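PDB 3EDN: phenazine biosynthesis protein, PhzF family from Bacillus anthracis, which probably acts in the biosynthesis of phenazines or related compounds, perhaps as an isomerase like PhzF itself, though its own substrate is not established. Local coordinates for residues Y68-L72 and T100-L105; S152-V156 and Y239-V244; W163-V169 and A195-C201. The contacts are given in a common frame with arbitrary orientation. Where two conformers were deposited one is given. Residues are numbered along the deposited sequence.

Interaction 1: residues Y68-L72 and T100-L105; sequences YEMDL and TKAGIL. With SO4 (sulfate ion), chain O.
A lysine at the tip of a tight hairpin can reach a neighbouring strand by ion pairing, and here K101 NZ meets E69 OE1 at 2.9 Å in a salt bridge. Both side chains are extended: K101 leaves with chi1 m and is trans thereafter, and E69 is t,t. E69 OE2 also forms a salt bridge with R62, while K101 NZ donates to O3 of a sulfate at 2.8 Å. That ion, probably from the crystallisation liquor, is held too by R62 and by E34 N of the second subunit.

The hairpin closes through T100 N to G103 O and G103 N to T100 O, both 3.0 Å. K101 (-68/-18) and A102 (-96/9) occupy the turn, and at the angles of G103 (119/174) a CB would jam against A102 O. T100 OG1 accepts from A102 N (3.0 Å), making an ST turn, and donates to G103 O (2.8 Å). Opposite, E69 and M70 are extended (-90/137, -106/145), D71 turns to -70/-33 and L72 returns to -143/151. A water joins D71 O (3.0 Å) to K101 N (2.9 Å), their CA atoms 5.1 Å apart.

L72, rotamer m,t, brings its end nearer the hairpin: CG sits 3.5 Å from A102 CB, and CD2 3.5 Å from T100 OG1 and 4.0 Å from L105 CD1. Strand 59-64 pairs with both 69-70 and 95-100. The contact thus joins the approach to helix 74-86 to a beta-hairpin with a two-residue type I turn, linking strands 95-100 and 103-111, in the N-terminal lobe of a diaminopimelate epimerase-like fold.

Interaction 2: residues S152-V156 and Y239-V244; sequences SLPIV and YYATYV
Y239, L153 and Y243 bury the most surface where the extended segment 152-156 lies against helix 230-244. From L153 to V156 the backbone is extended (phi/psi -127/143, -77/145, -85/126 and -141/152); L153, P154 and V156 point toward the helix, I155 away. The register runs in opposite senses: the CA of L153 is 7.3 Å from that of Y243, and the CA of V156 is 8.9 Å from that of Y239. The two tyrosines stand one turn apart, with Y243 N bonded to Y239 O at 2.8 Å.

Y239, chi1 t, sends its hydroxyl to the loop backbone, where OH donates to P154 O at 2.7 Å. V156 CG2 meets the edge of this ring, 3.6 Å from Y239 CE1. Y243, chi1 m, offers a face instead: P154 CG lies 3.7 Å from the ring centroid and 24° off its normal, a CH-pi contact. L153 (m,t) places CB 3.4 Å from Y239 OH, CD2 4.5 Å from Y243 CB and CD1 4.3 Å from V244 CG2.

Y239 also packs on I166 and P168 of strand 163-168. The contact joins the approach to strand 156-159 to the C-terminal part of helix 230-244, the helix packed against the sheet in the C-terminal lobe of this diaminopimelate epimerase-like fold.

Interaction 3: residues W163-V169 and A195-C201; sequences WTVIVPV and ASIHPIC. With SO4 (sulfate ion), chain F.
I166, chi1 m, overlaps I200 across two parallel strands, its CG2 3.4 Å from I200 CD1. Register is one to one, T164 with S196 through P168 with I200, the axes approaching to 4.4 Å at 31°. Hydrogen bonds alternate in the parallel manner: S196 N to W163 O 3.4 Å (weak), V165 N to S196 O 2.9 Å, H198 N to V165 O 2.7 Å, V167 N to H198 O 3.4 Å (weak), I200 N to V167 O 2.9 Å and V169 N to I200 O 2.8 Å. T164 OG1 and S196 OG are hydrogen-bonded at 2.7 Å.

T164, I166, P168, S196, H198 and I200 share a face, of which I166, P168 and H198 touch helix 230-244; H198 ND1 is hydrogen-bonded to H215. On the other, V167 CG2 meets I197 CG2 at 3.7 Å. W163 N donates to sulfate O3 (2.8 Å). V169 and C201 touch helix 172-177, part of the strand connection: a beta-alpha-beta crossover in the C-terminal lobe.

How the interactions relate
Read from the N terminus, interaction 1 closes first: residues 68-72 and 100-105 enclose helix 74-86 and most of strand 95-100, a local loop within the N-terminal lobe. Interaction 2 opens afterwards at 152-156 and closes only at 239-244, an 82-residue loop within which interaction 3 is wholly nested, with 25 residues and two helices between its strands. The nested pair touch: V156 O lies 2.8 Å from I166 N, a probable hydrogen bond between neighbouring strands, and Y239 packs on P168. Helix, loop and sheet of the C-terminal lobe are thus linked, whereas interaction 1 stands apart, about 12 Å from interaction 3 between nearest atoms.

Interaction 1: residues Y68-L72 and T100-L105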
# COMPACT_ATOMS: atom_id res chain seq x y z
N TYR A 68 4.50 9.11 9.12
CA TYR A 68 3.17 8.48 9.16
C TYR A 68 2.28 8.93 7.99
O TYR A 68 2.59 9.93 7.32
CB TYR A 68 2.49 8.73 10.51
CG TYR A 68 2.22 10.18 10.81
CD1 TYR A 68 1.05 10.80 10.36
CD2 TYR A 68 3.13 10.96 11.52
CE1 TYR A 68 0.80 12.12 10.60
CE2 TYR A 68 2.89 12.31 11.77
CZ TYR A 68 1.72 12.88 11.32
OH TYR A 68 1.45 14.20 11.55
N GLU A 69 1.19 8.21 7.78
CA GLU A 69 0.21 8.56 6.74
C GLU A 69 -0.87 9.48 7.29
O GLU A 69 -1.39 9.26 8.39
CB GLU A 69 -0.44 7.30 6.14
CG GLU A 69 -1.28 7.62 4.91
CD GLU A 69 -1.86 6.39 4.23
OE1 GLU A 69 -1.66 5.26 4.72
OE2 GLU A 69 -2.51 6.58 3.18
N MSE A 70 -1.22 10.50 6.50
CA MSE A 70 -2.30 11.42 6.88
C MSE A 70 -3.51 11.13 6.02
O MSE A 70 -3.38 10.83 4.83
CB MSE A 70 -1.90 12.89 6.62
CG MSE A 70 -0.42 13.21 6.80
SE MSE A 70 -0.13 15.14 6.65
CE MSE A 70 -1.16 15.58 8.21
N ASP A 71 -4.71 11.27 6.57
CA ASP A 71 -5.90 11.08 5.76
C ASP A 71 -6.11 12.20 4.73
O ASP A 71 -6.64 11.96 3.64
CB ASP A 71 -7.16 10.97 6.63
CG ASP A 71 -7.32 9.61 7.28
OD1 ASP A 71 -6.48 8.71 7.07
OD2 ASP A 71 -8.31 9.45 8.03
N LEU A 72 -5.70 13.41 5.09
CA LEU A 72 -5.89 14.59 4.26
C LEU A 72 -4.68 15.50 4.38
O LEU A 72 -4.03 15.55 5.43
CB LEU A 72 -7.08 15.41 4.76
CG LEU A 72 -8.46 14.80 4.63
CD1 LEU A 72 -9.47 15.75 5.27
CD2 LEU A 72 -8.78 14.54 3.16
N THR A 100 -9.84 9.92 -1.20
CA THR A 100 -8.92 9.91 -0.05
C THR A 100 -9.51 9.08 1.07
O THR A 100 -10.68 8.68 1.03
CB THR A 100 -8.63 11.33 0.52
OG1 THR A 100 -9.72 11.75 1.35
CG2 THR A 100 -8.37 12.35 -0.60
N LYS A 101 -8.70 8.83 2.09
CA LYS A 101 -9.15 8.05 3.23
C LYS A 101 -10.20 8.80 4.04
O LYS A 101 -10.96 8.19 4.79
CB LYS A 101 -7.96 7.61 4.09
CG LYS A 101 -7.11 6.53 3.41
CD LYS A 101 -6.05 5.94 4.32
CE LYS A 101 -5.35 4.78 3.65
NZ LYS A 101 -4.35 4.19 4.58
N ALA A 102 -10.29 10.12 3.86
CA ALA A 102 -11.33 10.90 4.53
C ALA A 102 -12.56 11.14 3.64
O ALA A 102 -13.45 11.91 4.00
CB ALA A 102 -10.77 12.22 5.03
N GLY A 103 -12.61 10.47 2.49
CA GLY A 103 -13.72 10.64 1.55
C GLY A 103 -13.31 11.16 0.19
O GLY A 103 -12.14 11.48 -0.04
N ILE A 104 -14.26 11.22 -0.73
CA ILE A 104 -14.03 11.77 -2.06
C ILE A 104 -14.12 13.29 -1.98
O ILE A 104 -15.14 13.84 -1.55
CB ILE A 104 -15.01 11.19 -3.11
CG1 ILE A 104 -14.83 9.67 -3.19
CG2 ILE A 104 -14.81 11.85 -4.48
CD1 ILE A 104 -15.80 8.99 -4.11
N LEU A 105 -13.04 13.96 -2.40
CA LEU A 105 -12.95 15.43 -2.41
C LEU A 105 -13.22 16.00 -3.79
O LEU A 105 -12.53 15.67 -4.74
CB LEU A 105 -11.54 15.87 -2.00
CG LEU A 105 -10.94 15.33 -0.70
CD1 LEU A 105 -9.55 15.93 -0.54
CD2 LEU A 105 -11.84 15.65 0.49
S SO4 O . -3.25 0.43 4.21
O1 SO4 O . -3.51 -0.77 3.41
O2 SO4 O . -1.90 0.92 3.95
O3 SO4 O . -4.24 1.45 3.88
O4 SO4 O . -3.36 0.04 5.61
O HOH W 1 -5.87 9.49 2.17

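Interaction 2: residues S152-V156 and Y239-V244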
# COMPACT_ATOMS: atom_id res chain seq x y z
N SER A 152 -9.45 45.20 20.37
CA SER A 152 -10.72 45.42 19.66
C SER A 152 -11.31 44.17 19.02
O SER A 152 -12.48 44.16 18.62
CB SER A 152 -10.56 46.50 18.59
OG SER A 152 -9.82 46.01 17.49
N LEU A 153 -10.51 43.11 18.93
CA LEU A 153 -10.94 41.87 18.30
C LEU A 153 -10.72 40.71 19.26
O LEU A 153 -9.73 40.69 20.00
CB LEU A 153 -10.16 41.66 16.98
CG LEU A 153 -10.52 42.58 15.81
CD1 LEU A 153 -9.65 42.29 14.60
CD2 LEU A 153 -11.98 42.43 15.46
N PRO A 154 -11.65 39.73 19.25
CA PRO A 154 -11.61 38.63 20.21
C PRO A 154 -10.58 37.55 19.91
O PRO A 154 -10.31 37.24 18.75
CB PRO A 154 -13.03 38.04 20.15
CG PRO A 154 -13.53 38.38 18.80
CD PRO A 154 -12.83 39.66 18.37
N ILE A 155 -10.01 37.01 20.97
CA ILE A 155 -9.17 35.82 20.88
C ILE A 155 -10.10 34.63 20.93
O ILE A 155 -10.94 34.52 21.84
CB ILE A 155 -8.14 35.76 22.02
CG1 ILE A 155 -7.29 37.03 22.06
CG2 ILE A 155 -7.27 34.51 21.88
CD1 ILE A 155 -6.48 37.19 23.37
N VAL A 156 -10.00 33.75 19.93
CA VAL A 156 -10.89 32.60 19.86
C VAL A 156 -10.14 31.37 19.37
O VAL A 156 -9.15 31.48 18.65
CB VAL A 156 -12.09 32.83 18.91
CG1 VAL A 156 -12.94 34.00 19.38
CG2 VAL A 156 -11.63 33.03 17.45
N TYR A 239 -13.37 33.88 10.48
CA TYR A 239 -13.22 34.87 11.53
C TYR A 239 -13.48 36.27 10.96
O TYR A 239 -14.22 37.06 11.54
CB TYR A 239 -11.80 34.77 12.11
CG TYR A 239 -11.53 35.72 13.24
CD1 TYR A 239 -11.63 35.29 14.57
CD2 TYR A 239 -11.14 37.03 13.00
CE1 TYR A 239 -11.36 36.16 15.61
CE2 TYR A 239 -10.87 37.90 14.05
CZ TYR A 239 -11.00 37.47 15.34
OH TYR A 239 -10.70 38.35 16.34
N TYR A 240 -12.89 36.57 9.80
CA TYR A 240 -13.06 37.87 9.16
C TYR A 240 -14.52 38.14 8.88
O TYR A 240 -15.02 39.24 9.17
CB TYR A 240 -12.27 37.86 7.85
CG TYR A 240 -12.12 39.18 7.13
CD1 TYR A 240 -11.18 40.11 7.54
CD2 TYR A 240 -12.89 39.47 6.02
CE1 TYR A 240 -11.01 41.31 6.87
CE2 TYR A 240 -12.74 40.66 5.33
CZ TYR A 240 -11.80 41.57 5.77
OH TYR A 240 -11.63 42.76 5.09
N ALA A 241 -15.21 37.15 8.33
CA ALA A 241 -16.62 37.28 7.99
C ALA A 241 -17.51 37.37 9.23
O ALA A 241 -18.64 37.85 9.13
CB ALA A 241 -17.06 36.10 7.11
N THR A 242 -17.02 36.92 10.38
CA THR A 242 -17.81 36.85 11.61
C THR A 242 -17.56 38.05 12.53
O THR A 242 -18.50 38.52 13.21
CB THR A 242 -17.57 35.52 12.37
OG1 THR A 242 -17.80 34.41 11.49
CG2 THR A 242 -18.51 35.38 13.58
N TYR A 243 -16.33 38.57 12.55
CA TYR A 243 -15.93 39.63 13.48
C TYR A 243 -15.48 40.93 12.84
O TYR A 243 -15.48 41.98 13.50
CB TYR A 243 -14.80 39.14 14.40
CG TYR A 243 -15.14 37.92 15.23
CD1 TYR A 243 -15.96 38.02 16.35
CD2 TYR A 243 -14.63 36.68 14.90
CE1 TYR A 243 -16.26 36.91 17.11
CE2 TYR A 243 -14.93 35.56 15.65
CZ TYR A 243 -15.75 35.68 16.76
OH TYR A 243 -16.04 34.54 17.49
N VAL A 244 -15.06 40.89 11.58
CA VAL A 244 -14.39 42.04 10.99
C VAL A 244 -15.25 42.74 9.94
O VAL A 244 -15.55 43.93 10.06
CB VAL A 244 -13.00 41.67 10.41
CG1 VAL A 244 -12.27 42.92 9.93
CG2 VAL A 244 -12.17 40.93 11.44

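Interaction 3: residues W163-V169 and A195-C201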
# COMPACT_ATOMS: atom_id res chain seq x y z
N TRP A 163 -7.97 22.63 14.99
CA TRP A 163 -8.13 23.72 15.94
C TRP A 163 -6.89 24.60 16.04
O TRP A 163 -5.78 24.10 16.30
CB TRP A 163 -8.49 23.19 17.33
CG TRP A 163 -9.92 22.73 17.46
CD1 TRP A 163 -10.37 21.44 17.48
CD2 TRP A 163 -11.09 23.56 17.58
NE1 TRP A 163 -11.74 21.41 17.58
CE2 TRP A 163 -12.21 22.70 17.67
CE3 TRP A 163 -11.29 24.95 17.62
CZ2 TRP A 163 -13.51 23.18 17.78
CZ3 TRP A 163 -12.59 25.43 17.75
CH2 TRP A 163 -13.68 24.55 17.83
N THR A 164 -7.09 25.90 15.85
CA THR A 164 -6.03 26.90 16.07
C THR A 164 -6.60 28.05 16.91
O THR A 164 -7.81 28.19 17.02
CB THR A 164 -5.47 27.40 14.71
OG1 THR A 164 -4.20 28.03 14.92
CG2 THR A 164 -6.44 28.38 14.02
N VAL A 165 -5.73 28.84 17.53
CA VAL A 165 -6.17 30.02 18.28
C VAL A 165 -5.86 31.26 17.46
O VAL A 165 -4.69 31.54 17.16
CB VAL A 165 -5.48 30.14 19.67
CG1 VAL A 165 -6.12 31.26 20.48
CG2 VAL A 165 -5.57 28.83 20.45
N ILE A 166 -6.92 31.98 17.08
CA ILE A 166 -6.75 33.25 16.39
C ILE A 166 -6.48 34.32 17.46
O ILE A 166 -7.34 34.58 18.30
CB ILE A 166 -8.02 33.61 15.59
CG1 ILE A 166 -8.33 32.55 14.51
CG2 ILE A 166 -7.89 35.00 14.98
CD1 ILE A 166 -7.19 32.38 13.47
N VAL A 167 -5.29 34.92 17.42
CA VAL A 167 -4.85 35.92 18.39
C VAL A 167 -4.58 37.26 17.69
O VAL A 167 -3.51 37.47 17.10
CB VAL A 167 -3.55 35.47 19.09
CG1 VAL A 167 -3.14 36.47 20.17
CG2 VAL A 167 -3.73 34.09 19.70
N PRO A 168 -5.57 38.18 17.72
CA PRO A 168 -5.35 39.48 17.09
C PRO A 168 -4.25 40.30 17.79
O PRO A 168 -4.31 40.49 19.02
CB PRO A 168 -6.72 40.17 17.20
CG PRO A 168 -7.72 39.00 17.35
CD PRO A 168 -6.95 38.03 18.22
N VAL A 169 -3.26 40.74 17.01
CA VAL A 169 -2.21 41.64 17.51
C VAL A 169 -2.27 42.99 16.78
O VAL A 169 -2.93 43.13 15.75
CB VAL A 169 -0.80 40.99 17.46
CG1 VAL A 169 -0.77 39.68 18.26
CG2 VAL A 169 -0.39 40.75 16.02
N ALA A 195 -3.99 22.80 20.65
CA ALA A 195 -4.21 23.71 19.51
C ALA A 195 -2.91 24.40 19.11
O ALA A 195 -2.05 24.65 19.94
CB ALA A 195 -5.27 24.74 19.84
N SER A 196 -2.80 24.73 17.82
CA SER A 196 -1.75 25.64 17.37
C SER A 196 -2.20 27.07 17.71
O SER A 196 -3.35 27.30 18.09
CB SER A 196 -1.59 25.52 15.86
OG SER A 196 -2.86 25.67 15.24
N ILE A 197 -1.27 28.01 17.59
CA ILE A 197 -1.57 29.43 17.81
C ILE A 197 -1.27 30.24 16.55
O ILE A 197 -0.16 30.19 16.02
CB ILE A 197 -0.79 30.02 19.02
CG1 ILE A 197 -1.17 29.26 20.30
CG2 ILE A 197 -1.11 31.52 19.16
CD1 ILE A 197 -0.46 29.76 21.57
N HIS A 198 -2.28 30.99 16.09
CA HIS A 198 -2.16 31.71 14.84
C HIS A 198 -2.50 33.19 14.99
O HIS A 198 -3.64 33.62 14.75
CB HIS A 198 -3.09 31.08 13.79
CG HIS A 198 -2.67 31.38 12.39
ND1 HIS A 198 -2.00 30.47 11.60
CD2 HIS A 198 -2.77 32.51 11.65
CE1 HIS A 198 -1.74 31.01 10.42
NE2 HIS A 198 -2.18 32.25 10.43
N PRO A 199 -1.50 33.99 15.41
CA PRO A 199 -1.72 35.43 15.56
C PRO A 199 -2.01 36.09 14.22
O PRO A 199 -1.52 35.64 13.18
CB PRO A 199 -0.40 35.93 16.13
CG PRO A 199 0.25 34.70 16.74
CD PRO A 199 -0.15 33.58 15.80
N ILE A 200 -2.83 37.13 14.25
CA ILE A 200 -3.25 37.81 13.03
C ILE A 200 -3.25 39.33 13.20
O ILE A 200 -3.30 39.85 14.33
CB ILE A 200 -4.67 37.38 12.56
CG1 ILE A 200 -5.74 37.82 13.58
CG2 ILE A 200 -4.70 35.88 12.32
CD1 ILE A 200 -7.15 37.72 13.08
N CYS A 201 -3.14 40.04 12.09
CA CYS A 201 -3.46 41.48 12.07
C CYS A 201 -3.99 41.89 10.70
O CYS A 201 -3.82 41.16 9.72
CB CYS A 201 -2.27 42.34 12.48
SG CYS A 201 -0.81 42.14 11.44
S SO4 F . -6.70 19.05 15.61
O1 SO4 F . -7.10 17.73 15.13
O2 SO4 F . -5.71 19.61 14.71
O3 SO4 F . -7.86 19.90 15.76
O4 SO4 F . -6.09 18.92 16.93